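Side-chain contacts in yersinopine dehydrogenase (Yersinia pestis, PDB 6C4M), which catalyses the NADPH-dependent reductive condensation of pyruvate with a histidine-containing aminobutanoate intermediate, the last step in making the metallophore yersinopine: residues K439-I442 with D443-G446; A427-L430 with L431-Q435. All coordinates share one frame; numbering follows the deposited sequence.

Interaction 1 (K439-I442 with D443-G446); sequences KAFI and DRVG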
ATOM      1  N   LYS A 439     -11.079 -16.051  25.459  1.00 34.48           N
ATOM      2  CA  LYS A 439     -12.157 -16.559  26.310  1.00 35.58           C
ATOM      3  C   LYS A 439     -13.334 -17.024  25.462  1.00 38.34           C
ATOM      4  O   LYS A 439     -13.940 -18.065  25.740  1.00 38.47           O
ATOM      5  CB  LYS A 439     -12.625 -15.489  27.301  1.00 40.02           C
ATOM      6  CG  LYS A 439     -11.640 -15.190  28.455  1.00 55.14           C
ATOM      7  CD  LYS A 439     -12.227 -14.160  29.462  1.00 71.48           C
ATOM      8  CE  LYS A 439     -11.206 -13.722  30.543  1.00 69.19           C
ATOM      9  NZ  LYS A 439     -11.679 -12.521  31.324  1.00 71.35           N
ATOM     10  N   ALA A 440     -13.662 -16.271  24.410  1.00 27.59           N
ATOM     11  CA  ALA A 440     -14.787 -16.651  23.559  1.00 31.58           C
ATOM     12  C   ALA A 440     -14.492 -17.955  22.839  1.00 34.12           C
ATOM     13  O   ALA A 440     -15.365 -18.825  22.734  1.00 32.65           O
ATOM     14  CB  ALA A 440     -15.115 -15.535  22.551  1.00 34.52           C
ATOM     15  N   PHE A 441     -13.249 -18.146  22.406  1.00 28.66           N
ATOM     16  CA  PHE A 441     -12.874 -19.403  21.763  1.00 28.99           C
ATOM     17  C   PHE A 441     -12.974 -20.585  22.733  1.00 29.73           C
ATOM     18  O   PHE A 441     -13.486 -21.653  22.377  1.00 30.86           O
ATOM     19  CB  PHE A 441     -11.457 -19.312  21.212  1.00 30.80           C
ATOM     20  CG  PHE A 441     -10.914 -20.630  20.748  1.00 28.37           C
ATOM     21  CD1 PHE A 441     -11.339 -21.181  19.544  1.00 30.02           C
ATOM     22  CD2 PHE A 441     -10.014 -21.336  21.528  1.00 30.03           C
ATOM     23  CE1 PHE A 441     -10.846 -22.400  19.105  1.00 27.81           C
ATOM     24  CE2 PHE A 441      -9.519 -22.561  21.108  1.00 32.64           C
ATOM     25  CZ  PHE A 441      -9.929 -23.096  19.899  1.00 33.75           C
ATOM     26  N   ILE A 442     -12.450 -20.429  23.950  1.00 30.47           N
ATOM     27  CA  ILE A 442     -12.491 -21.529  24.911  1.00 34.64           C
ATOM     28  C   ILE A 442     -13.936 -21.942  25.176  1.00 36.69           C
ATOM     29  O   ILE A 442     -14.232 -23.128  25.390  1.00 37.91           O
ATOM     30  CB  ILE A 442     -11.768 -21.129  26.218  1.00 30.63           C
ATOM     31  CG1 ILE A 442     -10.265 -21.008  25.959  1.00 35.33           C
ATOM     32  CG2 ILE A 442     -12.095 -22.137  27.380  1.00 34.19           C
ATOM     33  CD1 ILE A 442      -9.511 -20.340  27.075  1.00 31.24           C
ATOM     34  N   ASP A 443     -14.859 -20.980  25.173  1.00 40.10           N
ATOM     35  CA  ASP A 443     -16.262 -21.313  25.410  1.00 41.49           C
ATOM     36  C   ASP A 443     -16.854 -22.087  24.235  1.00 44.00           C
ATOM     37  O   ASP A 443     -17.670 -22.999  24.425  1.00 48.65           O
ATOM     38  CB  ASP A 443     -17.076 -20.049  25.682  1.00 44.95           C
ATOM     39  CG  ASP A 443     -16.713 -19.382  27.000  1.00 49.60           C
ATOM     40  OD1 ASP A 443     -16.067 -20.034  27.833  1.00 52.59           O
ATOM     41  OD2 ASP A 443     -17.087 -18.205  27.207  1.00 56.82           O
ATOM     42  N   ARG A 444     -16.473 -21.730  23.008  1.00 41.01           N
ATOM     43  CA  ARG A 444     -16.970 -22.450  21.842  1.00 37.67           C
ATOM     44  C   ARG A 444     -16.530 -23.906  21.862  1.00 42.50           C
ATOM     45  O   ARG A 444     -17.320 -24.810  21.563  1.00 40.61           O
ATOM     46  CB  ARG A 444     -16.473 -21.778  20.569  1.00 40.16           C
ATOM     47  CG  ARG A 444     -17.110 -20.448  20.299  1.00 37.54           C
ATOM     48  CD  ARG A 444     -16.974 -20.085  18.827  1.00 41.39           C
ATOM     49  NE  ARG A 444     -15.609 -19.696  18.426  1.00 39.69           N
ATOM     50  CZ  ARG A 444     -15.046 -18.535  18.745  1.00 35.50           C
ATOM     51  NH1 ARG A 444     -15.689 -17.674  19.528  1.00 32.68           N
ATOM     52  NH2 ARG A 444     -13.832 -18.232  18.302  1.00 31.66           N
ATOM     53  N   VAL A 445     -15.255 -24.153  22.182  1.00 39.59           N
ATOM     54  CA  VAL A 445     -14.717 -25.502  22.082  1.00 38.87           C
ATOM     55  C   VAL A 445     -14.815 -26.269  23.394  1.00 38.29           C
ATOM     56  O   VAL A 445     -14.698 -27.502  23.381  1.00 45.53           O
ATOM     57  CB  VAL A 445     -13.242 -25.503  21.638  1.00 41.23           C
ATOM     58  CG1 VAL A 445     -13.073 -24.813  20.283  1.00 42.33           C
ATOM     59  CG2 VAL A 445     -12.372 -24.843  22.699  1.00 37.44           C
ATOM     60  N   GLY A 446     -15.008 -25.585  24.520  1.00 35.19           N
ATOM     61  CA  GLY A 446     -14.875 -26.248  25.812  1.00 39.02           C
ATOM     62  C   GLY A 446     -13.471 -26.263  26.417  1.00 41.10           C
ATOM     63  O   GLY A 446     -12.494 -26.731  25.808  1.00 35.79           O
TER
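Asp443 meets Lys439 one helical turn back, its amide N giving a hydrogen bond of 3.1 Å to Lys439 O. The carboxylate folds back over the same carbonyl, with Asp443 CG 3.3 Å from Lys439 O, but carboxylate and carbonyl are both acceptors, so no hydrogen bond joins them. Arg444 repeats the backbone link, N to Ala440 O, and sends its side chain back along the helix. With CG beside its own backbone N (chi1 -71°) and a bend at chi3, the guanidinium lies across the backbone, one face over Phe441 CA. Arg444 NH1 comes 3.7 Å from Ala440 CB, whereas NH2 sits at the edge of the Phe441 ring, the two planes 75° apart. Val445 closes on Phe441 in two ways. Val445 N bonds to Phe441 O at 3.1 Å, and both methyls meet the ring: Val445 CG1 touches Phe441 CE1 at 3.5 Å, while Val445 CG2 makes a CH-pi contact over one face, 4.3 Å from the centroid. Gly446, with positive phi, ends the helix; its N makes a weak, bent bond to Ile442 O (2.7 Å, 125°). At this exposed C-terminal end of helix 425-445, Phe441 packs against Phe274 of helix 267-274 and edge-to-face with Trp397 of the short strand 397-398, while Arg444 forms a cation-pi contact with Tyr275, just past helix 267-274.

Interaction 2 (A427-L430 with L431-Q435); sequences AQRL and LQRFQ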
ATOM      1  N   ALA A 427      -0.519  -1.468  24.934  1.00 25.70           N
ATOM      2  CA  ALA A 427      -0.310  -2.843  25.387  1.00 21.38           C
ATOM      3  C   ALA A 427      -1.538  -3.389  26.117  1.00 26.57           C
ATOM      4  O   ALA A 427      -1.931  -4.542  25.919  1.00 22.93           O
ATOM      5  CB  ALA A 427       0.907  -2.921  26.306  1.00 28.80           C
ATOM      6  N   GLN A 428      -2.156  -2.573  26.957  1.00 27.71           N
ATOM      7  CA  GLN A 428      -3.316  -3.029  27.708  1.00 33.95           C
ATOM      8  C   GLN A 428      -4.497  -3.301  26.774  1.00 38.94           C
ATOM      9  O   GLN A 428      -5.168  -4.336  26.892  1.00 32.45           O
ATOM     10  CB  GLN A 428      -3.647  -1.974  28.757  1.00 36.07           C
ATOM     11  CG  GLN A 428      -4.803  -2.235  29.664  1.00 48.87           C
ATOM     12  CD  GLN A 428      -4.916  -1.129  30.699  1.00 62.90           C
ATOM     13  OE1 GLN A 428      -3.902  -0.629  31.203  1.00 70.09           O
ATOM     14  NE2 GLN A 428      -6.141  -0.717  30.999  1.00 68.43           N
ATOM     15  N   ARG A 429      -4.719  -2.416  25.798  1.00 29.43           N
ATOM     16  CA  ARG A 429      -5.810  -2.609  24.855  1.00 30.36           C
ATOM     17  C   ARG A 429      -5.594  -3.867  24.033  1.00 23.55           C
ATOM     18  O   ARG A 429      -6.523  -4.676  23.866  1.00 25.87           O
ATOM     19  CB  ARG A 429      -5.958  -1.356  23.969  1.00 29.71           C
ATOM     20  CG  ARG A 429      -6.644  -1.581  22.610  1.00 36.68           C
ATOM     21  CD  ARG A 429      -7.044  -0.239  21.850  1.00 39.57           C
ATOM     22  NE  ARG A 429      -5.910   0.417  21.186  1.00 41.35           N
ATOM     23  CZ  ARG A 429      -5.170   1.406  21.705  1.00 42.56           C
ATOM     24  NH1 ARG A 429      -5.432   1.905  22.914  1.00 45.02           N
ATOM     25  NH2 ARG A 429      -4.157   1.914  21.004  1.00 43.29           N
ATOM     26  N   LEU A 430      -4.354  -4.078  23.580  1.00 25.76           N
ATOM     27  CA  LEU A 430      -4.016  -5.258  22.786  1.00 23.19           C
ATOM     28  C   LEU A 430      -4.237  -6.547  23.569  1.00 28.15           C
ATOM     29  O   LEU A 430      -4.729  -7.539  23.020  1.00 25.05           O
ATOM     30  CB  LEU A 430      -2.567  -5.181  22.328  1.00 22.38           C
ATOM     31  CG  LEU A 430      -2.135  -4.123  21.333  1.00 23.54           C
ATOM     32  CD1 LEU A 430      -0.623  -4.074  21.111  1.00 26.33           C
ATOM     33  CD2 LEU A 430      -2.846  -4.391  20.012  1.00 28.19           C
ATOM     34  N   LEU A 431      -3.829  -6.586  24.834  1.00 27.90           N
ATOM     35  CA  LEU A 431      -4.014  -7.823  25.583  1.00 30.32           C
ATOM     36  C   LEU A 431      -5.463  -8.029  26.015  1.00 28.57           C
ATOM     37  O   LEU A 431      -5.929  -9.171  26.059  1.00 26.16           O
ATOM     38  CB  LEU A 431      -3.076  -7.841  26.791  1.00 29.69           C
ATOM     39  CG  LEU A 431      -1.609  -8.124  26.437  1.00 38.82           C
ATOM     40  CD1 LEU A 431      -0.715  -8.029  27.670  1.00 34.23           C
ATOM     41  CD2 LEU A 431      -1.411  -9.494  25.767  1.00 36.71           C
ATOM     42  N   GLN A 432      -6.183  -6.948  26.331  1.00 27.37           N
ATOM     43  CA  GLN A 432      -7.610  -7.062  26.602  1.00 28.51           C
ATOM     44  C   GLN A 432      -8.333  -7.666  25.416  1.00 29.58           C
ATOM     45  O   GLN A 432      -9.209  -8.520  25.578  1.00 26.29           O
ATOM     46  CB  GLN A 432      -8.183  -5.693  26.930  1.00 31.14           C
ATOM     47  CG  GLN A 432      -7.776  -5.158  28.266  1.00 38.55           C
ATOM     48  CD  GLN A 432      -8.369  -3.793  28.511  1.00 47.79           C
ATOM     49  OE1 GLN A 432      -8.819  -3.133  27.571  1.00 50.09           O
ATOM     50  NE2 GLN A 432      -8.403  -3.370  29.771  1.00 53.37           N
ATOM     51  N   ARG A 433      -7.987  -7.220  24.213  1.00 27.00           N
ATOM     52  CA  ARG A 433      -8.659  -7.706  23.017  1.00 27.08           C
ATOM     53  C   ARG A 433      -8.357  -9.181  22.806  1.00 25.23           C
ATOM     54  O   ARG A 433      -9.261  -9.982  22.545  1.00 26.67           O
ATOM     55  CB  ARG A 433      -8.213  -6.867  21.814  1.00 31.70           C
ATOM     56  CG  ARG A 433      -8.910  -7.167  20.508  1.00 31.32           C
ATOM     57  CD  ARG A 433      -8.186  -6.525  19.310  1.00 28.98           C
ATOM     58  NE  ARG A 433      -8.168  -5.055  19.324  1.00 29.54           N
ATOM     59  CZ  ARG A 433      -7.163  -4.322  18.851  1.00 29.10           C
ATOM     60  NH1 ARG A 433      -6.115  -4.925  18.324  1.00 24.64           N
ATOM     61  NH2 ARG A 433      -7.202  -2.985  18.883  1.00 34.25           N
ATOM     62  N   PHE A 434      -7.074  -9.562  22.928  1.00 23.57           N
ATOM     63  CA  PHE A 434      -6.691 -10.968  22.828  1.00 27.35           C
ATOM     64  C   PHE A 434      -7.422 -11.826  23.862  1.00 25.75           C
ATOM     65  O   PHE A 434      -7.978 -12.891  23.532  1.00 22.70           O
ATOM     66  CB  PHE A 434      -5.174 -11.142  23.034  1.00 23.05           C
ATOM     67  CG  PHE A 434      -4.792 -12.570  23.177  1.00 24.96           C
ATOM     68  CD1 PHE A 434      -4.719 -13.369  22.051  1.00 25.26           C
ATOM     69  CD2 PHE A 434      -4.582 -13.144  24.434  1.00 27.45           C
ATOM     70  CE1 PHE A 434      -4.392 -14.696  22.149  1.00 29.42           C
ATOM     71  CE2 PHE A 434      -4.258 -14.481  24.547  1.00 23.92           C
ATOM     72  CZ  PHE A 434      -4.174 -15.263  23.398  1.00 23.44           C
ATOM     73  N   GLN A 435      -7.375 -11.412  25.130  1.00 25.61           N
ATOM     74  CA  GLN A 435      -7.950 -12.228  26.199  1.00 33.33           C
ATOM     75  C   GLN A 435      -9.449 -12.448  25.989  1.00 32.62           C
ATOM     76  O   GLN A 435      -9.957 -13.550  26.213  1.00 32.55           O
ATOM     77  CB  GLN A 435      -7.685 -11.569  27.557  1.00 34.68           C
ATOM     78  CG  GLN A 435      -7.731 -12.484  28.790  1.00 54.54           C
ATOM     79  CD  GLN A 435      -6.924 -13.776  28.657  1.00 47.59           C
ATOM     80  OE1 GLN A 435      -5.777 -13.783  28.205  1.00 48.88           O
ATOM     81  NE2 GLN A 435      -7.547 -14.884  29.038  1.00 50.38           N
TER
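Ala427 accepts the amide of Leu431, N to O 3.0 Å, and the Leu431 side chain leans over the same carbonyl, its CG 3.6 Å from Ala427 O. Gln428 does likewise for Gln432, whose CG presses to 3.1 Å from Gln428 O. The two glutamines then run out side by side, both extended beyond CG, with amide planes 66° apart. Their NE2 atoms approach to 3.7 Å, and Gln432 NE2 also lies against Gln428 CG. Arg429 pairs similarly with Arg433: besides the backbone bond, both chains point the same way, with CG anti to the backbone N in each but opposite bends at chi3 (78° and -64°). Arg433 NH2 packs 4.0 Å from Arg429 CG and sits at the edge of the Arg429 guanidinium, 4.3 Å from its NE. Asp299 probably offsets this approach of like charges, forming a salt bridge with Arg429 NH2 and a long, weak ion pair with Arg433 NH2. Leu430 receives Phe434 N on its carbonyl O at 3.1 Å, and its CD2 touches Arg433 NH1 at 3.7 Å; that same NH1 is hydrogen-bonded to Leu265 O. The pattern is that of an amphipathic alpha-helix with successive i to i+4 bonds: Leu430, Leu431 and Phe434 fill the interface with helices 294-313, 401-419 and 267-274, Gln428 and Gln432 occupy the exposed flank, and Arg429 ties the helix to Asp299, while Arg433 is held chiefly by Leu265 O.

Both contacts belong to one helix, 425-445, and come in series along it: interaction 2 in its first half, interaction 1 at its C-terminal end, with centres about 17 Å apart; three residues, 436-438, separate them along the helix. Helix 267-274 serves both, meeting Phe434 through Leu270 and Phe274, and Phe441 through Phe274. Interaction 2 lies deeper in the fold, among helices 294-313 and 401-419. Interaction 1 is a surface contact away from the annotated sites. The helix thus runs from packing in which the Leu430 side chain is about 9 Å from that of the presumed catalytic histidine, His260, to a peripheral end.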